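Local coordinates for periplasmic sugar-binding protein (Chloroflexus aurantiacus, PDB 4RXU) that binds D-glucose between its two lobes and probably serves as the periplasmic solute-binding component of an ABC-type sugar transporter, at residues L146-Y160 / V179-N193. Residues are numbered along the deposited sequence; the frame is centred on the assembly and turned at random.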
loop_
_atom_site.group_PDB
_atom_site.type_symbol
_atom_site.label_atom_id
_atom_site.label_comp_id
_atom_site.label_asym_id
_atom_site.label_seq_id
_atom_site.Cartn_x
_atom_site.Cartn_y
_atom_site.Cartn_z
ATOM N N LEU A 146 -13.997 7.838 6.392
ATOM C CA LEU A 146 -15.264 7.885 5.690
ATOM C C LEU A 146 -16.416 7.847 6.687
ATOM O O LEU A 146 -17.357 8.653 6.617
ATOM C CB LEU A 146 -15.384 6.753 4.688
ATOM C CG LEU A 146 -14.367 6.832 3.540
ATOM C CD1 LEU A 146 -14.491 5.600 2.663
ATOM C CD2 LEU A 146 -14.475 8.068 2.643
ATOM N N VAL A 147 -16.330 6.900 7.614
ATOM C CA VAL A 147 -17.357 6.752 8.650
ATOM C C VAL A 147 -17.525 8.053 9.453
ATOM O O VAL A 147 -18.657 8.513 9.705
ATOM C CB VAL A 147 -17.021 5.583 9.604
ATOM C CG1 VAL A 147 -18.011 5.528 10.745
ATOM C CG2 VAL A 147 -17.065 4.244 8.865
ATOM N N ASP A 148 -16.401 8.672 9.810
ATOM C CA ASP A 148 -16.421 9.848 10.665
ATOM C C ASP A 148 -17.046 11.044 9.978
ATOM O O ASP A 148 -17.475 11.995 10.648
ATOM C CB ASP A 148 -15.004 10.209 11.134
ATOM C CG ASP A 148 -14.442 9.232 12.184
ATOM O OD1 ASP A 148 -15.178 8.371 12.710
ATOM O OD2 ASP A 148 -13.232 9.323 12.476
ATOM N N HIS A 149 -17.094 11.000 8.651
ATOM C CA HIS A 149 -17.712 12.063 7.853
ATOM C C HIS A 149 -19.068 11.736 7.247
ATOM O O HIS A 149 -19.548 12.477 6.401
ATOM C CB HIS A 149 -16.754 12.514 6.775
ATOM C CG HIS A 149 -15.596 13.240 7.342
ATOM N ND1 HIS A 149 -14.499 12.596 7.872
ATOM C CD2 HIS A 149 -15.411 14.556 7.570
ATOM C CE1 HIS A 149 -13.673 13.492 8.380
ATOM N NE2 HIS A 149 -14.194 14.687 8.191
ATOM N N ALA A 150 -19.686 10.639 7.685
ATOM C CA ALA A 150 -21.015 10.251 7.185
ATOM C C ALA A 150 -21.990 10.308 8.321
ATOM O O ALA A 150 -21.635 9.938 9.459
ATOM C CB ALA A 150 -20.965 8.837 6.631
ATOM N N SER A 151 -23.205 10.780 8.017
ATOM C CA SER A 151 -24.329 10.697 8.952
ATOM C C SER A 151 -25.582 10.281 8.244
ATOM O O SER A 151 -25.659 10.299 7.016
ATOM C CB SER A 151 -24.580 12.012 9.683
ATOM O OG SER A 151 -24.487 13.099 8.796
ATOM N N GLY A 152 -26.561 9.897 9.054
ATOM C CA GLY A 152 -27.831 9.433 8.548
ATOM C C GLY A 152 -27.658 8.127 7.808
ATOM O O GLY A 152 -26.704 7.389 8.030
ATOM N N THR A 153 -28.586 7.855 6.907
ATOM C CA THR A 153 -28.629 6.591 6.206
ATOM C C THR A 153 -28.606 6.737 4.709
ATOM O O THR A 153 -28.964 7.771 4.149
ATOM C CB THR A 153 -29.885 5.784 6.581
ATOM O OG1 THR A 153 -31.071 6.565 6.346
ATOM C CG2 THR A 153 -29.799 5.353 8.031
ATOM N N GLY A 154 -28.187 5.656 4.067
ATOM C CA GLY A 154 -28.250 5.572 2.625
ATOM C C GLY A 154 -27.187 6.378 1.923
ATOM O O GLY A 154 -27.364 6.758 0.768
ATOM N N ASN A 155 -26.083 6.641 2.605
ATOM C CA ASN A 155 -24.947 7.318 1.974
ATOM C C ASN A 155 -24.272 6.419 0.941
ATOM O O ASN A 155 -23.858 5.310 1.281
ATOM C CB ASN A 155 -23.922 7.665 3.036
ATOM C CG ASN A 155 -24.436 8.666 4.027
ATOM O OD1 ASN A 155 -24.551 9.838 3.716
ATOM N ND2 ASN A 155 -24.779 8.202 5.219
ATOM N N PRO A 156 -24.150 6.876 -0.315
ATOM C CA PRO A 156 -23.467 6.046 -1.296
ATOM C C PRO A 156 -21.999 5.789 -0.955
ATOM O O PRO A 156 -21.270 6.730 -0.631
ATOM C CB PRO A 156 -23.564 6.864 -2.588
ATOM C CG PRO A 156 -24.804 7.681 -2.404
ATOM C CD PRO A 156 -24.760 8.067 -0.942
ATOM N N LEU A 157 -21.593 4.540 -1.143
ATOM C CA LEU A 157 -20.250 4.078 -0.858
ATOM C C LEU A 157 -19.714 3.369 -2.091
ATOM O O LEU A 157 -20.338 2.424 -2.607
ATOM C CB LEU A 157 -20.251 3.138 0.357
ATOM C CG LEU A 157 -18.883 2.545 0.750
ATOM C CD1 LEU A 157 -17.912 3.627 1.169
ATOM C CD2 LEU A 157 -19.075 1.544 1.871
ATOM N N TYR A 158 -18.584 3.856 -2.576
ATOM C CA TYR A 158 -17.896 3.276 -3.708
ATOM C C TYR A 158 -16.583 2.675 -3.203
ATOM O O TYR A 158 -15.766 3.375 -2.584
ATOM C CB TYR A 158 -17.643 4.352 -4.759
ATOM C CG TYR A 158 -18.929 4.830 -5.427
ATOM C CD1 TYR A 158 -19.780 5.746 -4.805
ATOM C CD2 TYR A 158 -19.294 4.350 -6.673
ATOM C CE1 TYR A 158 -20.957 6.181 -5.419
ATOM C CE2 TYR A 158 -20.472 4.763 -7.290
ATOM C CZ TYR A 158 -21.308 5.677 -6.661
ATOM O OH TYR A 158 -22.485 6.081 -7.293
ATOM N N LEU A 159 -16.400 1.381 -3.444
ATOM C CA LEU A 159 -15.222 0.645 -2.946
ATOM C C LEU A 159 -14.217 0.448 -4.054
ATOM O O LEU A 159 -14.603 0.150 -5.194
ATOM C CB LEU A 159 -15.643 -0.741 -2.430
ATOM C CG LEU A 159 -16.689 -0.774 -1.303
ATOM C CD1 LEU A 159 -17.165 -2.195 -1.053
ATOM C CD2 LEU A 159 -16.193 -0.119 -0.013
ATOM N N TYR A 160 -12.929 0.587 -3.725
ATOM C CA TYR A 160 -11.845 0.319 -4.680
ATOM C C TYR A 160 -10.721 -0.386 -3.952
ATOM O O TYR A 160 -10.594 -0.313 -2.727
ATOM C CB TYR A 160 -11.344 1.610 -5.358
ATOM C CG TYR A 160 -12.468 2.263 -6.146
ATOM C CD1 TYR A 160 -12.811 1.789 -7.417
ATOM C CD2 TYR A 160 -13.239 3.289 -5.593
ATOM C CE1 TYR A 160 -13.852 2.360 -8.152
ATOM C CE2 TYR A 160 -14.303 3.843 -6.305
ATOM C CZ TYR A 160 -14.601 3.377 -7.585
ATOM O OH TYR A 160 -15.645 3.941 -8.295
ATOM N N VAL A 179 -14.197 -2.010 9.318
ATOM C CA VAL A 179 -14.832 -0.770 9.761
ATOM C C VAL A 179 -16.105 -0.476 8.973
ATOM O O VAL A 179 -17.123 -0.052 9.541
ATOM C CB VAL A 179 -13.828 0.407 9.653
ATOM C CG1 VAL A 179 -14.508 1.760 9.841
ATOM C CG2 VAL A 179 -12.693 0.233 10.656
ATOM N N LEU A 180 -16.050 -0.668 7.665
ATOM C CA LEU A 180 -17.216 -0.350 6.846
ATOM C C LEU A 180 -18.396 -1.318 6.983
ATOM O O LEU A 180 -19.547 -0.896 6.923
ATOM C CB LEU A 180 -16.844 -0.217 5.364
ATOM C CG LEU A 180 -15.834 0.859 5.001
ATOM C CD1 LEU A 180 -15.316 0.649 3.581
ATOM C CD2 LEU A 180 -16.422 2.248 5.150
ATOM N N GLN A 181 -18.108 -2.605 7.153
ATOM C CA GLN A 181 -19.161 -3.598 7.104
ATOM C C GLN A 181 -20.274 -3.334 8.141
ATOM O O GLN A 181 -21.461 -3.383 7.796
ATOM C CB GLN A 181 -18.590 -5.022 7.182
ATOM C CG GLN A 181 -19.640 -6.125 7.112
ATOM C CD GLN A 181 -20.373 -6.362 8.439
ATOM O OE1 GLN A 181 -19.781 -6.261 9.523
ATOM N NE2 GLN A 181 -21.662 -6.710 8.349
ATOM N N PRO A 182 -19.907 -3.020 9.394
ATOM C CA PRO A 182 -20.993 -2.718 10.325
ATOM C C PRO A 182 -21.824 -1.514 9.903
ATOM O O PRO A 182 -23.007 -1.458 10.183
ATOM C CB PRO A 182 -20.260 -2.380 11.616
ATOM C CG PRO A 182 -18.980 -3.121 11.528
ATOM C CD PRO A 182 -18.612 -3.155 10.083
ATOM N N LYS A 183 -21.184 -0.540 9.275
ATOM C CA LYS A 183 -21.873 0.667 8.811
ATOM C C LYS A 183 -22.628 0.503 7.493
ATOM O O LYS A 183 -23.374 1.378 7.081
ATOM C CB LYS A 183 -20.873 1.819 8.739
ATOM C CG LYS A 183 -20.207 2.084 10.087
ATOM C CD LYS A 183 -21.183 2.346 11.210
ATOM C CE LYS A 183 -21.964 3.605 10.939
ATOM N NZ LYS A 183 -22.968 3.771 12.026
ATOM N N ILE A 184 -22.421 -0.631 6.828
ATOM C CA ILE A 184 -23.270 -1.036 5.711
ATOM C C ILE A 184 -24.454 -1.827 6.273
ATOM O O ILE A 184 -25.628 -1.586 5.926
ATOM C CB ILE A 184 -22.467 -1.874 4.673
ATOM C CG1 ILE A 184 -21.325 -1.017 4.120
ATOM C CG2 ILE A 184 -23.381 -2.336 3.537
ATOM C CD1 ILE A 184 -20.196 -1.803 3.494
ATOM N N ALA A 185 -24.149 -2.783 7.144
ATOM C CA ALA A 185 -25.212 -3.583 7.786
ATOM C C ALA A 185 -26.252 -2.739 8.529
ATOM O O ALA A 185 -27.442 -3.080 8.548
ATOM C CB ALA A 185 -24.598 -4.630 8.701
ATOM N N ASP A 186 -25.812 -1.609 9.092
ATOM C CA ASP A 186 -26.740 -0.730 9.853
ATOM C C ASP A 186 -27.431 0.340 8.998
ATOM O O ASP A 186 -28.208 1.148 9.504
ATOM C CB ASP A 186 -26.076 -0.110 11.088
ATOM C CG ASP A 186 -25.172 1.044 10.774
ATOM O OD1 ASP A 186 -25.091 1.502 9.612
ATOM O OD2 ASP A 186 -24.552 1.505 11.756
ATOM N N GLY A 187 -27.159 0.314 7.696
ATOM C CA GLY A 187 -27.834 1.190 6.731
ATOM C C GLY A 187 -27.179 2.549 6.511
ATOM O O GLY A 187 -27.660 3.330 5.691
ATOM N N THR A 188 -26.062 2.812 7.190
ATOM C CA THR A 188 -25.391 4.092 7.010
ATOM C C THR A 188 -24.883 4.273 5.589
ATOM O O THR A 188 -25.092 5.321 4.973
ATOM C CB THR A 188 -24.234 4.249 8.002
ATOM O OG1 THR A 188 -24.746 4.162 9.337
ATOM C CG2 THR A 188 -23.532 5.596 7.814
ATOM N N PHE A 189 -24.209 3.240 5.088
ATOM C CA PHE A 189 -23.706 3.210 3.727
ATOM C C PHE A 189 -24.440 2.186 2.863
ATOM O O PHE A 189 -24.862 1.131 3.345
ATOM C CB PHE A 189 -22.232 2.840 3.701
ATOM C CG PHE A 189 -21.322 3.877 4.262
ATOM C CD1 PHE A 189 -21.204 5.114 3.648
ATOM C CD2 PHE A 189 -20.546 3.593 5.393
ATOM C CE1 PHE A 189 -20.322 6.053 4.154
ATOM C CE2 PHE A 189 -19.670 4.533 5.902
ATOM C CZ PHE A 189 -19.563 5.768 5.288
ATOM N N VAL A 190 -24.523 2.500 1.578
ATOM C CA VAL A 190 -25.059 1.600 0.584
ATOM C C VAL A 190 -24.031 1.474 -0.517
ATOM O O VAL A 190 -23.645 2.466 -1.125
ATOM C CB VAL A 190 -26.385 2.111 -0.002
ATOM C CG1 VAL A 190 -26.863 1.260 -1.164
ATOM C CG2 VAL A 190 -27.453 2.157 1.071
ATOM N N ILE A 191 -23.562 0.245 -0.728
ATOM C CA ILE A 191 -22.520 -0.027 -1.709
ATOM C C ILE A 191 -23.052 0.145 -3.126
ATOM O O ILE A 191 -24.038 -0.491 -3.491
ATOM C CB ILE A 191 -21.990 -1.455 -1.579
ATOM C CG1 ILE A 191 -21.381 -1.713 -0.191
ATOM C CG2 ILE A 191 -20.936 -1.749 -2.656
ATOM C CD1 ILE A 191 -21.202 -3.190 0.103
ATOM N N LYS A 192 -22.372 0.946 -3.942
ATOM C CA LYS A 192 -22.869 1.239 -5.290
ATOM C C LYS A 192 -22.112 0.605 -6.442
ATOM O O LYS A 192 -22.588 0.690 -7.577
ATOM C CB LYS A 192 -22.883 2.745 -5.547
ATOM C CG LYS A 192 -23.673 3.500 -4.502
ATOM C CD LYS A 192 -25.136 3.124 -4.570
ATOM C CE LYS A 192 -25.926 3.878 -3.515
ATOM N NZ LYS A 192 -27.368 3.685 -3.786
ATOM N N ASN A 193 -20.966 -0.028 -6.178
ATOM C CA ASN A 193 -20.152 -0.571 -7.268
ATOM C C ASN A 193 -19.598 -1.984 -7.091
ATOM O O ASN A 193 -18.571 -2.328 -7.654
ATOM C CB ASN A 193 -19.009 0.370 -7.588
ATOM C CG ASN A 193 -17.975 0.411 -6.498
ATOM O OD1 ASN A 193 -18.286 0.192 -5.332
ATOM N ND2 ASN A 193 -16.735 0.713 -6.877
HETATM O O HOH W 1 -26.309 6.072 10.375
HETATM O O HOH W 2 -28.363 4.937 -1.366
#
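Asn193 takes the place of a strand partner for Leu159: its OD1 accepts from Leu159 N at 2.9 Å, while its ND2 donates to Leu159 O and also bonds Asn234. The same ND2 sits over one face of the Tyr160 ring, 3.5 Å from Tyr160 CZ, so the amide is fixed by polar bonds and by the aromatic surface together. With an alanine in place of Asn193, the N-H and C=O of Leu159 would probably lose these mates, and the amide contact over the Tyr160 ring would go too. One residue earlier, Lys192 CB rests on the Tyr158 ring in a CH-pi contact, 3.5 Å from Tyr158 CZ, and its chain, bent at chi2 (-65°), runs on across Pro156, CG and CE against Pro156 CB.

Strands 155-159 and 189-191, joined by helix 167-185 in a beta-alpha-beta crossover of the periplasmic binding protein fold, pair in parallel through bonds such as Val190 N to Asn155 O; 189-191 is the edge of a four-stranded sheet. Packing is tight where Leu157 and Phe189 meet the helices. Leu157 CD2 reaches Ile184 CD1 of helix 167-185 and Phe189 CB, both at 3.9 Å; the Phe189 ring presents its edge to Val147 CG2 at the end of helix 135-148, and Ala150 CB, in the loop after it, lies 3.6 Å from Phe189 CZ.

At the start of the strands, Asn155 N and ND2 grip Thr188 O from opposite faces of its carbonyl plane, ND2 at 2.9 Å, and ND2 also binds Ser151 O. Gly154 N still bonds Gly187 O firmly, but around it the contact is looser and wetter: one water bridges Gly152 O and Thr188 OG1, another joins Gly154 O to Lys192 NZ, which also forms a salt bridge with Asp242, and the exposed Thr153 lies against Gly187 O with its CB and CG2.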